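Local coordinates for putative dimetal phosphatase (PDB 2NXF), which probably hydrolyses ADP-ribose and CDP-alcohols such as CDP-choline, as a metallophosphoesterase with a two-metal centre, at residues D13-D18 / G95-Y100; R31-S36 / I61-N66; K196-F201 / A263-D268. All blocks are in the same frame, centred on the assembly; numbering follows the deposited sequence.

Contact 1: residues D13-D18 / G95-Y100. With ZN (zinc ion), chain B; ZN (zinc ion), chain C; PO4 (phosphate ion), chain F.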
# COMPACT_ATOMS: atom_id res chain seq x y z
N ASP A 13 -0.49 -6.06 -4.12
CA ASP A 13 0.64 -7.02 -4.23
C ASP A 13 0.44 -7.99 -5.39
O ASP A 13 0.55 -9.22 -5.22
CB ASP A 13 0.89 -7.76 -2.89
CG ASP A 13 1.37 -6.81 -1.79
OD1 ASP A 13 2.57 -6.69 -1.61
OD2 ASP A 13 0.53 -6.12 -1.18
N VAL A 14 0.13 -7.44 -6.56
CA VAL A 14 0.04 -8.24 -7.80
C VAL A 14 1.40 -8.95 -8.03
O VAL A 14 1.47 -10.17 -8.22
CB VAL A 14 -0.35 -7.36 -9.01
CG1 VAL A 14 -0.32 -8.18 -10.32
CG2 VAL A 14 -1.74 -6.72 -8.81
N GLN A 15 2.48 -8.17 -7.97
CA GLN A 15 3.86 -8.70 -8.03
C GLN A 15 4.10 -9.60 -9.24
O GLN A 15 4.73 -10.65 -9.14
CB GLN A 15 4.26 -9.40 -6.71
CG GLN A 15 5.09 -8.46 -5.86
CD GLN A 15 5.21 -8.88 -4.42
OE1 GLN A 15 4.44 -8.42 -3.56
NE2 GLN A 15 6.19 -9.73 -4.14
N TYR A 16 3.58 -9.15 -10.38
CA TYR A 16 3.71 -9.90 -11.64
C TYR A 16 5.17 -10.08 -12.03
O TYR A 16 5.99 -9.18 -11.83
CB TYR A 16 2.96 -9.18 -12.78
CG TYR A 16 3.25 -9.81 -14.11
CD1 TYR A 16 2.70 -11.06 -14.43
CD2 TYR A 16 4.11 -9.21 -15.02
CE1 TYR A 16 2.98 -11.67 -15.65
CE2 TYR A 16 4.40 -9.81 -16.23
CZ TYR A 16 3.84 -11.05 -16.54
OH TYR A 16 4.12 -11.68 -17.73
N ALA A 17 5.49 -11.25 -12.58
CA ALA A 17 6.76 -11.49 -13.29
C ALA A 17 6.56 -12.66 -14.22
O ALA A 17 5.81 -13.58 -13.91
CB ALA A 17 7.91 -11.76 -12.30
N ASP A 18 7.25 -12.63 -15.36
CA ASP A 18 7.15 -13.71 -16.35
C ASP A 18 8.16 -14.80 -16.01
O ASP A 18 9.13 -15.05 -16.76
CB ASP A 18 7.37 -13.16 -17.77
CG ASP A 18 7.08 -14.20 -18.85
OD1 ASP A 18 6.47 -15.26 -18.56
OD2 ASP A 18 7.51 -13.97 -20.00
N GLY A 95 5.37 0.52 -3.25
CA GLY A 95 5.87 -0.39 -2.22
C GLY A 95 7.31 -0.83 -2.45
O GLY A 95 8.01 -0.34 -3.37
N ASN A 96 7.79 -1.74 -1.61
CA ASN A 96 9.19 -2.17 -1.72
C ASN A 96 9.60 -2.70 -3.09
O ASN A 96 10.69 -2.38 -3.55
CB ASN A 96 9.65 -3.10 -0.57
CG ASN A 96 8.74 -4.30 -0.37
OD1 ASN A 96 7.52 -4.16 -0.29
ND2 ASN A 96 9.35 -5.48 -0.25
N HIS A 97 8.72 -3.45 -3.76
CA HIS A 97 9.08 -4.01 -5.07
C HIS A 97 9.19 -2.97 -6.17
O HIS A 97 9.97 -3.13 -7.11
CB HIS A 97 8.17 -5.19 -5.42
CG HIS A 97 8.51 -6.41 -4.64
ND1 HIS A 97 9.29 -7.42 -5.14
CD2 HIS A 97 8.24 -6.75 -3.35
CE1 HIS A 97 9.46 -8.35 -4.22
NE2 HIS A 97 8.84 -7.96 -3.12
N GLU A 98 8.42 -1.89 -6.06
CA GLU A 98 8.65 -0.75 -6.96
C GLU A 98 10.09 -0.26 -6.83
O GLU A 98 10.76 -0.03 -7.85
CB GLU A 98 7.68 0.40 -6.68
CG GLU A 98 6.31 0.24 -7.36
CD GLU A 98 5.42 -0.81 -6.70
OE1 GLU A 98 5.59 -1.05 -5.50
OE2 GLU A 98 4.54 -1.34 -7.40
N PHE A 99 10.54 -0.07 -5.59
CA PHE A 99 11.92 0.42 -5.38
C PHE A 99 13.03 -0.57 -5.75
O PHE A 99 14.16 -0.15 -6.08
CB PHE A 99 12.10 0.97 -3.96
CG PHE A 99 11.18 2.11 -3.65
CD1 PHE A 99 11.39 3.37 -4.23
CD2 PHE A 99 10.09 1.93 -2.82
CE1 PHE A 99 10.50 4.44 -3.93
CE2 PHE A 99 9.20 2.98 -2.54
CZ PHE A 99 9.41 4.24 -3.10
N TYR A 100 12.73 -1.86 -5.69
CA TYR A 100 13.69 -2.87 -6.14
C TYR A 100 13.89 -2.73 -7.65
O TYR A 100 14.99 -2.94 -8.15
CB TYR A 100 13.20 -4.30 -5.86
CG TYR A 100 13.00 -4.64 -4.39
CD1 TYR A 100 13.74 -4.01 -3.39
CD2 TYR A 100 12.10 -5.64 -4.02
CE1 TYR A 100 13.56 -4.33 -2.04
CE2 TYR A 100 11.89 -5.97 -2.69
CZ TYR A 100 12.61 -5.31 -1.70
OH TYR A 100 12.38 -5.63 -0.38
ZN ZN B . 4.33 -7.77 -1.68
ZN ZN C . 5.72 -5.27 -0.00
P PO4 F . 7.17 -8.68 -0.20
O1 PO4 F . 6.68 -9.41 1.03
O2 PO4 F . 8.46 -9.31 -0.67
O3 PO4 F . 6.22 -8.84 -1.37
O4 PO4 F . 7.33 -7.21 0.07
O HOH W 1 4.74 -7.15 0.33
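The NE2 atom of Q15 donates to D63 OD1 and, weakly, to O3 of the phosphate (probably from the crystallisation liquor), while lying over a face of the H97 imidazole; OE1 of Q15 binds the chain B zinc at 2.0 Å. The amide is thereby fixed in rotation and stacks on the H97 ring with the planes 22° apart. Q15 NE2 stands 3.3 Å above that ring, offset toward its rim, without hydrogen-bonding to it. The rim atom CE2 of Y100 sits over the opposite face. H97 NE2 donates almost straight (170°) to phosphate O2, 2.8 Å away in the ring plane, while its ND1 accepts from the backbone N of G64. In N96, CG set between backbone N and carbonyl carbon (chi1 52°) brings the amide to metal and phosphate: OD1 binds the chain C zinc, and ND2 donates both to phosphate O4 at 2.7 Å and to Y100 OH at 3.0 Å. D13 OD1 binds the chain B zinc at 2.1 Å. Loop 13-18 and the start of helix 96-101 thus face each other across the dinuclear centre of a calcineurin-like metallophosphoesterase, N96 and H97 belonging to its GNHE motif.

Contact 2: residues R31-S36 / I61-N66. With PO4 (phosphate ion), chain F.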
# COMPACT_ATOMS: atom_id res chain seq x y z
N ARG A 31 4.40 -18.35 -4.47
CA ARG A 31 4.23 -17.09 -5.22
C ARG A 31 3.93 -17.38 -6.70
O ARG A 31 4.72 -18.01 -7.40
CB ARG A 31 5.44 -16.17 -5.02
CG ARG A 31 5.37 -15.58 -3.63
CD ARG A 31 6.40 -14.55 -3.29
NE ARG A 31 6.22 -14.16 -1.89
CZ ARG A 31 6.75 -13.07 -1.33
NH1 ARG A 31 7.50 -12.23 -2.06
NH2 ARG A 31 6.52 -12.83 -0.05
N TYR A 32 2.75 -16.93 -7.14
CA TYR A 32 2.19 -17.31 -8.42
C TYR A 32 2.42 -16.16 -9.40
O TYR A 32 1.50 -15.42 -9.72
CB TYR A 32 0.70 -17.59 -8.24
CG TYR A 32 0.43 -18.75 -7.30
CD1 TYR A 32 0.43 -20.05 -7.78
CD2 TYR A 32 0.18 -18.53 -5.94
CE1 TYR A 32 0.19 -21.12 -6.93
CE2 TYR A 32 -0.07 -19.60 -5.07
CZ TYR A 32 -0.07 -20.88 -5.57
OH TYR A 32 -0.30 -21.96 -4.75
N TYR A 33 3.67 -16.02 -9.86
CA TYR A 33 4.10 -14.80 -10.57
C TYR A 33 3.31 -14.56 -11.86
O TYR A 33 2.84 -13.44 -12.11
CB TYR A 33 5.62 -14.85 -10.85
CG TYR A 33 6.45 -14.84 -9.58
CD1 TYR A 33 6.59 -13.64 -8.82
CD2 TYR A 33 7.10 -15.98 -9.13
CE1 TYR A 33 7.34 -13.61 -7.65
CE2 TYR A 33 7.87 -15.94 -7.95
CZ TYR A 33 7.97 -14.76 -7.23
OH TYR A 33 8.70 -14.71 -6.06
N ARG A 34 3.19 -15.58 -12.69
CA ARG A 34 2.46 -15.41 -13.96
C ARG A 34 0.95 -15.30 -13.74
O ARG A 34 0.28 -14.51 -14.41
CB ARG A 34 2.78 -16.52 -14.95
CG ARG A 34 4.20 -16.43 -15.49
CD ARG A 34 4.41 -17.48 -16.57
NE ARG A 34 5.77 -17.42 -17.09
CZ ARG A 34 6.68 -18.38 -16.97
NH1 ARG A 34 6.38 -19.53 -16.36
NH2 ARG A 34 7.90 -18.20 -17.48
N GLY A 35 0.43 -16.10 -12.81
CA GLY A 35 -1.01 -16.13 -12.52
C GLY A 35 -1.56 -14.80 -12.02
O GLY A 35 -2.75 -14.52 -12.16
N SER A 36 -0.68 -13.98 -11.44
CA SER A 36 -1.09 -12.68 -10.92
C SER A 36 -1.74 -11.82 -12.00
O SER A 36 -2.68 -11.10 -11.72
CB SER A 36 0.08 -11.94 -10.29
OG SER A 36 1.04 -11.62 -11.27
N ILE A 61 3.32 -3.88 -7.50
CA ILE A 61 2.57 -4.31 -8.70
C ILE A 61 3.40 -5.23 -9.61
O ILE A 61 2.85 -6.06 -10.32
CB ILE A 61 1.99 -3.10 -9.46
CG1 ILE A 61 0.79 -3.54 -10.31
CG2 ILE A 61 3.10 -2.35 -10.22
CD1 ILE A 61 0.12 -2.41 -11.07
N ILE A 62 4.74 -5.08 -9.58
CA ILE A 62 5.60 -6.05 -10.27
C ILE A 62 6.67 -6.51 -9.32
O ILE A 62 7.08 -5.76 -8.44
CB ILE A 62 6.25 -5.48 -11.57
CG1 ILE A 62 7.10 -4.24 -11.28
CG2 ILE A 62 5.19 -5.19 -12.66
CD1 ILE A 62 8.11 -3.94 -12.41
N ASP A 63 7.15 -7.75 -9.48
CA ASP A 63 8.11 -8.30 -8.51
C ASP A 63 9.52 -7.77 -8.75
O ASP A 63 9.90 -7.51 -9.90
CB ASP A 63 8.12 -9.82 -8.59
CG ASP A 63 8.73 -10.44 -7.35
OD1 ASP A 63 8.03 -10.53 -6.32
OD2 ASP A 63 9.91 -10.80 -7.41
N GLY A 64 10.30 -7.66 -7.68
CA GLY A 64 11.72 -7.32 -7.80
C GLY A 64 12.52 -8.32 -8.63
O GLY A 64 13.59 -8.00 -9.15
N HIS A 65 12.01 -9.55 -8.77
CA HIS A 65 12.68 -10.54 -9.64
C HIS A 65 12.80 -10.05 -11.08
O HIS A 65 13.66 -10.50 -11.82
CB HIS A 65 11.96 -11.89 -9.64
CG HIS A 65 12.34 -12.76 -8.48
ND1 HIS A 65 11.48 -13.04 -7.44
CD2 HIS A 65 13.50 -13.40 -8.19
CE1 HIS A 65 12.08 -13.84 -6.57
NE2 HIS A 65 13.31 -14.07 -7.00
N ASN A 66 11.91 -9.14 -11.49
CA ASN A 66 12.01 -8.59 -12.84
C ASN A 66 13.35 -7.87 -13.07
O ASN A 66 13.92 -7.98 -14.15
CB ASN A 66 10.84 -7.67 -13.12
CG ASN A 66 9.53 -8.44 -13.26
OD1 ASN A 66 9.39 -9.27 -14.14
ND2 ASN A 66 8.58 -8.18 -12.35
P PO4 F . 7.17 -8.68 -0.20
O1 PO4 F . 6.68 -9.41 1.03
O2 PO4 F . 8.46 -9.31 -0.67
O3 PO4 F . 6.22 -8.84 -1.37
O4 PO4 F . 7.33 -7.21 0.07
O HOH W 2 8.79 -12.43 -4.69
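Beside the phosphate pocket of the dinuclear site, the phenol of Y33 packs against D63 and H65, and a water ties it to R31. Water 2 donates a hydrogen bond to D63 OD1 at 2.6 Å, accepts from R31 NH1 at 2.9 Å and hydrogen-bonds to Y33 OH at 2.7 Å; R31 and D63 are thus joined through solvent, their nearest charged atoms, NH1 and OD1, being 4.6 Å apart. The Y33 ring turns its CE1 edge to D63 OD1, 3.4 Å away and near the ring plane, with the carboxylate plane turned 72° from the ring. D63 lies three residues after the metal ligand D60, in the loop that follows the GD motif of the metallophosphoesterase fold and leads into helix 65-68. With CG anti to its backbone N (chi1 -162°), D63 directs OD2 to H65 N at 2.8 Å, a capping bond. The H65 imidazole, drawn to D63 OD2 by a weak ND1 bond, meets Y33 OH through ND1 and CE1, the two ring planes 78° apart. R31, its chain extended from CG to NE, carries the guanidinium edge-on to phosphate O2, a weak NH1 bond of 3.4 Å, while NH2 forms a salt bridge with E288.

Contact 3: residues K196-F201 / A263-D268. With ZN (zinc ion), chain C; ZN (zinc ion), chain B.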
# COMPACT_ATOMS: atom_id res chain seq x y z
N LYS A 196 15.11 -4.21 6.11
CA LYS A 196 15.40 -3.43 4.91
C LYS A 196 14.20 -3.35 3.96
O LYS A 196 14.08 -2.39 3.18
CB LYS A 196 16.60 -4.08 4.21
CG LYS A 196 17.18 -3.35 3.04
CD LYS A 196 18.38 -4.13 2.50
CE LYS A 196 18.71 -3.72 1.08
NZ LYS A 196 19.98 -4.34 0.59
N PHE A 197 13.31 -4.34 4.02
CA PHE A 197 12.14 -4.31 3.13
C PHE A 197 10.97 -3.47 3.66
O PHE A 197 9.93 -3.40 3.02
CB PHE A 197 11.70 -5.72 2.72
CG PHE A 197 11.31 -6.64 3.86
CD1 PHE A 197 10.02 -6.59 4.41
CD2 PHE A 197 12.21 -7.62 4.32
CE1 PHE A 197 9.62 -7.48 5.42
CE2 PHE A 197 11.82 -8.53 5.34
CZ PHE A 197 10.54 -8.47 5.88
N ASN A 198 11.16 -2.85 4.83
CA ASN A 198 10.22 -1.88 5.36
C ASN A 198 10.78 -0.46 5.30
O ASN A 198 11.87 -0.21 4.77
CB ASN A 198 9.79 -2.24 6.79
CG ASN A 198 9.00 -3.52 6.84
OD1 ASN A 198 8.37 -3.93 5.85
ND2 ASN A 198 8.99 -4.15 8.01
N GLY A 199 10.03 0.47 5.86
CA GLY A 199 10.40 1.87 5.83
C GLY A 199 9.49 2.63 6.77
O GLY A 199 8.63 2.04 7.43
N GLY A 200 9.71 3.93 6.82
CA GLY A 200 8.89 4.79 7.64
C GLY A 200 8.50 6.09 6.98
O GLY A 200 8.85 6.37 5.82
N PHE A 201 7.80 6.91 7.77
CA PHE A 201 7.26 8.19 7.29
C PHE A 201 8.04 9.33 7.93
O PHE A 201 8.16 9.40 9.17
CB PHE A 201 5.77 8.27 7.66
CG PHE A 201 4.96 7.07 7.22
CD1 PHE A 201 4.36 7.03 5.95
CD2 PHE A 201 4.81 5.96 8.08
CE1 PHE A 201 3.61 5.91 5.53
CE2 PHE A 201 4.06 4.82 7.67
CZ PHE A 201 3.44 4.80 6.40
N ALA A 263 -3.84 -0.95 3.69
CA ALA A 263 -2.46 -1.25 3.32
C ALA A 263 -2.36 -2.60 2.62
O ALA A 263 -3.32 -3.36 2.61
CB ALA A 263 -1.58 -1.25 4.58
N GLY A 264 -1.20 -2.87 2.03
CA GLY A 264 -0.91 -4.19 1.45
C GLY A 264 0.27 -4.74 2.24
O GLY A 264 0.29 -4.68 3.49
N HIS A 265 1.24 -5.30 1.52
CA HIS A 265 2.54 -5.76 2.07
C HIS A 265 2.47 -7.08 2.80
O HIS A 265 3.24 -7.99 2.49
CB HIS A 265 3.24 -4.66 2.91
CG HIS A 265 4.69 -4.92 3.21
ND1 HIS A 265 5.66 -5.04 2.23
CD2 HIS A 265 5.35 -4.99 4.39
CE1 HIS A 265 6.85 -5.18 2.79
NE2 HIS A 265 6.69 -5.17 4.11
N ASP A 266 1.59 -7.19 3.79
CA ASP A 266 1.42 -8.48 4.47
C ASP A 266 0.44 -9.29 3.63
O ASP A 266 -0.78 -9.07 3.70
CB ASP A 266 0.87 -8.27 5.90
CG ASP A 266 0.68 -9.56 6.66
OD1 ASP A 266 0.83 -10.66 6.08
OD2 ASP A 266 0.41 -9.48 7.88
N HIS A 267 0.97 -10.23 2.84
CA HIS A 267 0.14 -10.94 1.85
C HIS A 267 -0.94 -11.81 2.49
O HIS A 267 -1.88 -12.20 1.82
CB HIS A 267 1.01 -11.83 0.95
CG HIS A 267 2.06 -11.07 0.19
ND1 HIS A 267 3.23 -11.66 -0.25
CD2 HIS A 267 2.12 -9.77 -0.20
CE1 HIS A 267 3.96 -10.75 -0.88
NE2 HIS A 267 3.31 -9.60 -0.86
N ASP A 268 -0.77 -12.15 3.78
CA ASP A 268 -1.77 -12.91 4.52
C ASP A 268 -3.01 -12.08 4.85
O ASP A 268 -4.08 -12.65 5.17
CB ASP A 268 -1.18 -13.40 5.84
CG ASP A 268 -0.29 -14.64 5.67
OD1 ASP A 268 -0.15 -15.16 4.54
OD2 ASP A 268 0.23 -15.11 6.70
ZN ZN C . 5.72 -5.27 -0.00
ZN ZN B . 4.33 -7.77 -1.68
O HOH W 1 4.74 -7.15 0.33
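H265 is held between a metal and N198: one ring nitrogen is on zinc, and the other is hydrogen-bonded to the asparagine. ND1 of H265 binds the chain C zinc at 2.2 Å, in a shell that also includes D60, N96 and H228. Two residues on, H267 NE2 binds the chain B zinc at 2.2 Å, and water 1 bridges the two metals, 2.1 Å from each; this water also donates to the backbone O of H265. A loop that sends two histidines, separated by one residue, to the two metals is the GHxH motif of calcineurin-like metallophosphoesterases, here following strand 258-263.

The polar contact across the segments is a single hydrogen bond, from H265 NE2 to N198 OD1 at 2.7 Å. It meets the oxygen nearly along the C=O axis, but N198 OD1 sits well out of the imidazole plane and the N-H...O angle is only 131°, so the bond is bent at the donor. With ND1 on zinc, this places the proton on NE2, and N198 acts as a second-shell residue that probably helps set the ring's rotation. The other end of the asparagine amide, ND2, is held by the carbonyl of I239.

Van der Waals packing comes from F197. CG of its side chain sits between the backbone N and carbonyl carbon (chi1 60°), and the ring presents its CD1 edge to H265 NE2, 3.6 Å away and in the phenyl plane. The two rings meet rim to rim, planes 48° apart, neither over the other's face. F197 O lies 3.6 Å from H265 CE1 and accepts from Y150 OH.

Contacts 1 and 3 supply ligands to one dinuclear centre in the calcineurin-like phosphoesterase fold, and contact 2 lies beside it on the phosphate side. Contact 2 is nested along the chain inside the loop closed by contact 1, and their centres lie about 6 Å apart; contact 3 follows both in series, its centre about 12 Å from contact 1 and about 17 Å from contact 2. Residues 13-18 follow strand 6-11 of the six-stranded mixed sheet, whereas residues 263-268 follow strand 258-263 of the seven-stranded one, so loops from the two sheets meet at the metals. Contacts 1 and 2 are also joined by the D18-R34 salt bridge. Distant parts of the sequence thus build a single site.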